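Local coordinates for protein nicotinate phosphoribosyltransferase (Saccharomyces cerevisiae, PDB 1VLP) that catalyses the ATP-dependent synthesis of nicotinate ribonucleotide from nicotinic acid and phosphoribosyl diphosphate, the first step in making NAD from nicotinic acid, at residues N74-E79 with N104-P109; I18-D23 with E79-Y84. All coordinates share one frame; numbering follows the deposited sequence.

Interaction 1: residues N74-E79 with N104-P109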
loop_
_atom_site.group_PDB
_atom_site.type_symbol
_atom_site.label_atom_id
_atom_site.label_comp_id
_atom_site.label_asym_id
_atom_site.label_seq_id
_atom_site.Cartn_x
_atom_site.Cartn_y
_atom_site.Cartn_z
ATOM N N ASN A 74 12.156 -18.961 2.153
ATOM C CA ASN A 74 13.094 -19.432 1.111
ATOM C C ASN A 74 13.544 -18.346 0.144
ATOM O O ASN A 74 14.491 -18.532 -0.602
ATOM C CB ASN A 74 12.420 -20.527 0.284
ATOM C CG ASN A 74 12.095 -21.795 1.095
ATOM O OD1 ASN A 74 12.713 -22.071 2.130
ATOM N ND2 ASN A 74 11.174 -22.589 0.588
ATOM N N LEU A 75 12.913 -17.193 0.206
ATOM C CA LEU A 75 13.204 -16.128 -0.724
ATOM C C LEU A 75 14.517 -15.439 -0.388
ATOM O O LEU A 75 14.826 -15.214 0.776
ATOM C CB LEU A 75 12.079 -15.101 -0.698
ATOM C CG LEU A 75 10.696 -15.533 -1.170
ATOM C CD1 LEU A 75 9.688 -14.548 -0.836
ATOM C CD2 LEU A 75 10.738 -15.823 -2.701
ATOM N N ARG A 76 15.258 -15.038 -1.416
ATOM C CA ARG A 76 16.431 -14.184 -1.237
ATOM C C ARG A 76 16.393 -13.107 -2.336
ATOM O O ARG A 76 15.842 -13.352 -3.397
ATOM C CB ARG A 76 17.713 -14.980 -1.358
ATOM C CG ARG A 76 17.824 -16.137 -0.372
ATOM C CD ARG A 76 17.973 -15.687 1.092
ATOM N NE ARG A 76 18.241 -16.826 1.979
ATOM C CZ ARG A 76 17.310 -17.597 2.539
ATOM N NH1 ARG A 76 16.040 -17.370 2.358
ATOM N NH2 ARG A 76 17.660 -18.600 3.322
ATOM N N PHE A 77 16.973 -11.937 -2.106
ATOM C CA PHE A 77 17.109 -10.976 -3.211
ATOM C C PHE A 77 18.198 -11.485 -4.160
ATOM O O PHE A 77 19.342 -11.678 -3.735
ATOM C CB PHE A 77 17.512 -9.573 -2.735
ATOM C CG PHE A 77 16.431 -8.815 -2.023
ATOM C CD1 PHE A 77 15.444 -8.124 -2.736
ATOM C CD2 PHE A 77 16.399 -8.771 -0.653
ATOM C CE1 PHE A 77 14.468 -7.418 -2.098
ATOM C CE2 PHE A 77 15.407 -8.091 -0.001
ATOM C CZ PHE A 77 14.441 -7.388 -0.732
ATOM N N THR A 78 17.859 -11.713 -5.428
ATOM C CA THR A 78 18.868 -12.130 -6.408
ATOM C C THR A 78 19.776 -10.967 -6.844
ATOM O O THR A 78 19.469 -9.778 -6.639
ATOM C CB THR A 78 18.221 -12.715 -7.703
ATOM O OG1 THR A 78 17.633 -11.652 -8.477
ATOM C CG2 THR A 78 17.169 -13.820 -7.358
ATOM N N GLU A 79 20.858 -11.304 -7.513
ATOM C CA GLU A 79 21.765 -10.295 -8.047
ATOM C C GLU A 79 21.067 -9.303 -8.948
ATOM O O GLU A 79 21.265 -8.076 -8.848
ATOM C CB GLU A 79 22.881 -11.017 -8.829
ATOM C CG GLU A 79 24.098 -10.257 -9.030
ATOM C CD GLU A 79 25.194 -11.207 -9.540
ATOM O OE1 GLU A 79 25.253 -11.426 -10.770
ATOM O OE2 GLU A 79 25.928 -11.789 -8.701
ATOM N N ASN A 104 23.355 -13.338 4.865
ATOM C CA ASN A 104 22.656 -13.423 6.147
ATOM C C ASN A 104 21.181 -13.028 6.056
ATOM O O ASN A 104 20.364 -13.491 6.877
ATOM C CB ASN A 104 23.343 -12.588 7.238
ATOM C CG ASN A 104 24.748 -13.063 7.545
ATOM O OD1 ASN A 104 24.991 -14.259 7.785
ATOM N ND2 ASN A 104 25.693 -12.133 7.514
ATOM N N TYR A 105 20.821 -12.189 5.069
ATOM C CA TYR A 105 19.456 -11.736 4.932
ATOM C C TYR A 105 18.416 -12.844 4.543
ATOM O O TYR A 105 18.586 -13.579 3.546
ATOM C CB TYR A 105 19.348 -10.541 3.965
ATOM C CG TYR A 105 17.931 -10.056 3.955
ATOM C CD1 TYR A 105 17.455 -9.248 4.999
ATOM C CD2 TYR A 105 17.023 -10.515 2.996
ATOM C CE1 TYR A 105 16.131 -8.866 5.054
ATOM C CE2 TYR A 105 15.672 -10.126 3.047
ATOM C CZ TYR A 105 15.257 -9.292 4.075
ATOM O OH TYR A 105 13.953 -8.893 4.155
ATOM N N LYS A 106 17.328 -12.917 5.304
ATOM C CA LYS A 106 16.175 -13.683 4.921
ATOM C C LYS A 106 15.020 -13.357 5.835
ATOM O O LYS A 106 15.214 -12.790 6.915
ATOM C CB LYS A 106 16.461 -15.186 5.018
ATOM C CG LYS A 106 16.803 -15.638 6.412
ATOM C CD LYS A 106 17.516 -16.999 6.410
ATOM C CE LYS A 106 18.596 -17.079 7.518
ATOM N NZ LYS A 106 19.804 -16.179 7.362
ATOM N N LEU A 107 13.837 -13.751 5.406
ATOM C CA LEU A 107 12.657 -13.714 6.271
ATOM C C LEU A 107 12.656 -14.975 7.133
ATOM O O LEU A 107 13.151 -16.051 6.692
ATOM C CB LEU A 107 11.384 -13.633 5.398
ATOM C CG LEU A 107 11.200 -12.377 4.545
ATOM C CD1 LEU A 107 9.947 -12.554 3.713
ATOM C CD2 LEU A 107 11.138 -11.128 5.482
ATOM N N HIS A 108 12.073 -14.860 8.329
ATOM C CA HIS A 108 11.961 -15.989 9.255
ATOM C C HIS A 108 10.518 -16.162 9.638
ATOM O O HIS A 108 10.125 -15.798 10.744
ATOM C CB HIS A 108 12.827 -15.783 10.517
ATOM C CG HIS A 108 14.275 -15.499 10.229
ATOM N ND1 HIS A 108 14.737 -14.236 9.901
ATOM C CD2 HIS A 108 15.353 -16.306 10.217
ATOM C CE1 HIS A 108 16.042 -14.286 9.697
ATOM N NE2 HIS A 108 16.435 -15.538 9.861
ATOM N N PRO A 109 9.669 -16.680 8.711
ATOM C CA PRO A 109 8.245 -16.762 9.015
ATOM C C PRO A 109 7.914 -17.609 10.242
ATOM O O PRO A 109 6.915 -17.342 10.939
ATOM C CB PRO A 109 7.641 -17.357 7.716
ATOM C CG PRO A 109 8.736 -17.939 6.985
ATOM C CD PRO A 109 9.972 -17.197 7.369
HETATM O O HOH W 1 13.336 -15.094 2.927
#
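R76 reaches over the backbone between Y105 and K106, and its side chain runs beside that of K106 with both heading the same way. Two interhelical loops of the N-terminal domain meet here: 74-79 leads from helix 59-71 into helix 79-88, while the loop 104-109 follows helix 94-101. The aliphatic part of R76 lies against the Y105 carbonyl, with CD 3.3 Å from Y105 O. The bend at chi2 (-68°) lays CD there and brings one face of the guanidinium over the lysine. K106 CB sits beneath that plane, off toward the rim and 3.5 Å from R76 NH1, while K106 CD is 3.5 Å from R76 NH2. K106 CB faces R76, but bends at chi3 and chi4 turn the chain back to its own loop, where NZ bonds to N104 O at 2.8 Å. Cut back to an alanine here, the residue would still place CB under R76, but NH2 would probably lose the CD methylene beside it and N104 O its lysine mate.

On the buried side the rings of Y105 and F77 meet obliquely, planes at 39°, with Y105 CE2 3.7 Å from F77 CE2. Y99 joins Y105 edge-to-face, and L21, I82 and L85 pack on F77.

The R76 guanidinium is held in turn by its own loop: NH1 bonds to G73 O and, in the guanidinium plane, to L75 O at 2.9 Å. A water shares that last carbonyl, donating to L75 O at 2.6 Å and accepting from L107 N at 2.9 Å.

Interaction 2: residues I18-D23 with E79-Y84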
loop_
_atom_site.group_PDB
_atom_site.type_symbol
_atom_site.label_atom_id
_atom_site.label_comp_id
_atom_site.label_asym_id
_atom_site.label_seq_id
_atom_site.Cartn_x
_atom_site.Cartn_y
_atom_site.Cartn_z
ATOM N N ILE A 18 4.574 -16.589 -4.430
ATOM C CA ILE A 18 5.384 -15.391 -4.212
ATOM C C ILE A 18 6.829 -15.805 -4.529
ATOM O O ILE A 18 7.504 -16.483 -3.723
ATOM C CB ILE A 18 5.275 -14.887 -2.797
ATOM C CG1 ILE A 18 3.800 -14.622 -2.380
ATOM C CG2 ILE A 18 6.161 -13.645 -2.597
ATOM C CD1 ILE A 18 3.101 -13.506 -3.160
ATOM N N LYS A 19 7.264 -15.460 -5.737
ATOM C CA LYS A 19 8.528 -15.951 -6.284
ATOM C C LYS A 19 9.686 -14.959 -6.062
ATOM O O LYS A 19 10.843 -15.274 -6.368
ATOM C CB LYS A 19 8.328 -16.262 -7.752
ATOM C CG LYS A 19 7.301 -17.349 -7.981
ATOM C CD LYS A 19 7.264 -17.733 -9.422
ATOM C CE LYS A 19 6.144 -18.750 -9.714
ATOM N NZ LYS A 19 6.389 -20.071 -9.071
ATOM N N SER A 20 9.377 -13.791 -5.486
ATOM C CA SER A 20 10.409 -12.745 -5.344
ATOM C C SER A 20 10.063 -11.822 -4.192
ATOM O O SER A 20 8.892 -11.551 -3.934
ATOM C CB SER A 20 10.529 -11.953 -6.671
ATOM O OG SER A 20 11.396 -10.816 -6.536
ATOM N N LEU A 21 11.086 -11.336 -3.506
ATOM C CA LEU A 21 10.878 -10.263 -2.539
ATOM C C LEU A 21 10.498 -8.925 -3.206
ATOM O O LEU A 21 10.058 -7.996 -2.530
ATOM C CB LEU A 21 12.112 -10.141 -1.692
ATOM C CG LEU A 21 12.307 -11.354 -0.734
ATOM C CD1 LEU A 21 13.662 -11.414 -0.240
ATOM C CD2 LEU A 21 11.354 -11.282 0.420
ATOM N N LEU A 22 10.654 -8.833 -4.530
ATOM C CA LEU A 22 10.086 -7.704 -5.320
ATOM C C LEU A 22 8.595 -7.815 -5.725
ATOM O O LEU A 22 8.039 -6.855 -6.325
ATOM C CB LEU A 22 10.907 -7.531 -6.607
ATOM C CG LEU A 22 12.422 -7.180 -6.527
ATOM C CD1 LEU A 22 12.962 -6.752 -7.873
ATOM C CD2 LEU A 22 12.679 -6.163 -5.492
ATOM N N ASP A 23 7.945 -8.960 -5.442
ATOM C CA ASP A 23 6.512 -9.112 -5.654
ATOM C C ASP A 23 5.802 -8.469 -4.458
ATOM O O ASP A 23 5.307 -9.145 -3.522
ATOM C CB ASP A 23 6.109 -10.569 -5.851
ATOM C CG ASP A 23 4.604 -10.716 -6.143
ATOM O OD1 ASP A 23 3.908 -9.659 -6.370
ATOM O OD2 ASP A 23 4.095 -11.877 -6.130
ATOM N N GLU A 79 20.858 -11.304 -7.513
ATOM C CA GLU A 79 21.765 -10.295 -8.047
ATOM C C GLU A 79 21.067 -9.303 -8.948
ATOM O O GLU A 79 21.265 -8.076 -8.848
ATOM C CB GLU A 79 22.881 -11.017 -8.829
ATOM C CG GLU A 79 24.098 -10.257 -9.030
ATOM C CD GLU A 79 25.194 -11.207 -9.540
ATOM O OE1 GLU A 79 25.253 -11.426 -10.770
ATOM O OE2 GLU A 79 25.928 -11.789 -8.701
ATOM N N GLU A 80 20.221 -9.830 -9.832
ATOM C CA GLU A 80 19.472 -9.012 -10.812
ATOM C C GLU A 80 18.457 -8.128 -10.096
ATOM O O GLU A 80 18.240 -6.986 -10.469
ATOM C CB GLU A 80 18.745 -9.942 -11.791
ATOM C CG GLU A 80 17.978 -9.272 -12.940
ATOM C CD GLU A 80 17.599 -10.268 -14.053
ATOM O OE1 GLU A 80 18.395 -11.218 -14.295
ATOM O OE2 GLU A 80 16.514 -10.106 -14.675
ATOM N N GLU A 81 17.867 -8.643 -9.025
ATOM C CA GLU A 81 16.904 -7.866 -8.249
ATOM C C GLU A 81 17.589 -6.702 -7.545
ATOM O O GLU A 81 17.067 -5.573 -7.541
ATOM C CB GLU A 81 16.179 -8.753 -7.256
ATOM C CG GLU A 81 15.214 -9.710 -8.015
ATOM C CD GLU A 81 14.620 -10.756 -7.128
ATOM O OE1 GLU A 81 15.093 -10.870 -5.983
ATOM O OE2 GLU A 81 13.678 -11.453 -7.601
ATOM N N ILE A 82 18.749 -6.964 -6.967
ATOM C CA ILE A 82 19.471 -5.896 -6.274
ATOM C C ILE A 82 19.928 -4.828 -7.299
ATOM O O ILE A 82 19.840 -3.613 -7.059
ATOM C CB ILE A 82 20.647 -6.463 -5.500
ATOM C CG1 ILE A 82 20.166 -7.337 -4.327
ATOM C CG2 ILE A 82 21.631 -5.342 -5.073
ATOM C CD1 ILE A 82 19.662 -6.628 -3.199
ATOM N N GLU A 83 20.409 -5.282 -8.438
ATOM C CA GLU A 83 20.746 -4.337 -9.506
ATOM C C GLU A 83 19.536 -3.469 -9.882
ATOM O O GLU A 83 19.691 -2.264 -10.085
ATOM C CB GLU A 83 21.288 -5.033 -10.735
ATOM C CG GLU A 83 21.823 -4.013 -11.792
ATOM C CD GLU A 83 22.652 -2.831 -11.177
ATOM O OE1 GLU A 83 23.710 -3.136 -10.531
ATOM O OE2 GLU A 83 22.224 -1.624 -11.344
ATOM N N TYR A 84 18.367 -4.091 -10.023
ATOM C CA TYR A 84 17.146 -3.362 -10.356
ATOM C C TYR A 84 16.836 -2.289 -9.317
ATOM O O TYR A 84 16.500 -1.148 -9.671
ATOM C CB TYR A 84 15.951 -4.283 -10.560
ATOM C CG TYR A 84 14.730 -3.560 -11.063
ATOM C CD1 TYR A 84 14.639 -3.186 -12.401
ATOM C CD2 TYR A 84 13.658 -3.252 -10.218
ATOM C CE1 TYR A 84 13.520 -2.559 -12.902
ATOM C CE2 TYR A 84 12.556 -2.571 -10.705
ATOM C CZ TYR A 84 12.491 -2.209 -12.044
ATOM O OH TYR A 84 11.372 -1.561 -12.557
HETATM O O HOH W 2 13.431 -14.368 -6.783
HETATM O O HOH W 3 13.564 -12.384 -4.288
#
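S20 OG donates to E81 OE2 in a short bond of 2.6 Å, and the same hydroxyl accepts from L22 N at 2.9 Å. The serine oxygen is thus gripped from both its own loop and the neighbouring helix. It comes to the carboxylate from well above the plane, 62° out of it. With OG anti to the backbone N (chi1 173°), the hydroxyl is directed at the helix while staying close enough to the chain ahead to receive the amide of L22.

Water carries the rest of the polar contact. One molecule lies between K19 O (2.8 Å) and E81 OE2 (3.0 Å); a second accepts from L21 N at 2.8 Å and lies 2.7 Å from E81 OE1. The buried carboxylate is therefore met by the loop through a hydroxyl and two waters, an environment likely to favour its ionised form.

The bond from L22 N to S20 OG makes an ST turn, set at the start of a type I beta turn from S20 to D23 that is closed by D23 N on S20 O. On the helix side, E81 OE1 also takes the backbone N of T78, whose own side chain caps the helix in return: a capping box at the start of helix 79-88.

Below the carboxylate the contact is apolar. L22 and the extended stem of E81 overlap along their lengths, running opposite ways, with L22 CD1 resting 3.7 Å from E81 CG. The same methyl makes a looser, oblique approach to the Y84 ring, 4.3 Å from CD2. Helix 228-234 backs this corner, with L229 touching S20 and bonding through its backbone to L22, while I228 and A231 pack on Y84.

How the interactions relate
From the N terminus the chain first lays down 18-23, then passes through helix 26-38, strand 43-50 and helix 59-71 before 79-84 returns to it; interaction 2 closes that loop of 55 residues. Interaction 1 starts just before this closure, at 74-79, and closes a shorter loop of 24 residues, mostly helices 79-88 and 94-101, when 104-109 comes back. The segments alternate, so the two loops cross, and they share E79. Their centres are about 10 Å apart and they touch directly: F77 CE1 lies 3.6 Å from L21 CB, and L75 also packs on L21. Together they tie the N-terminal loop to helix 79-88, and the loop before that helix to the one after helix 94-101.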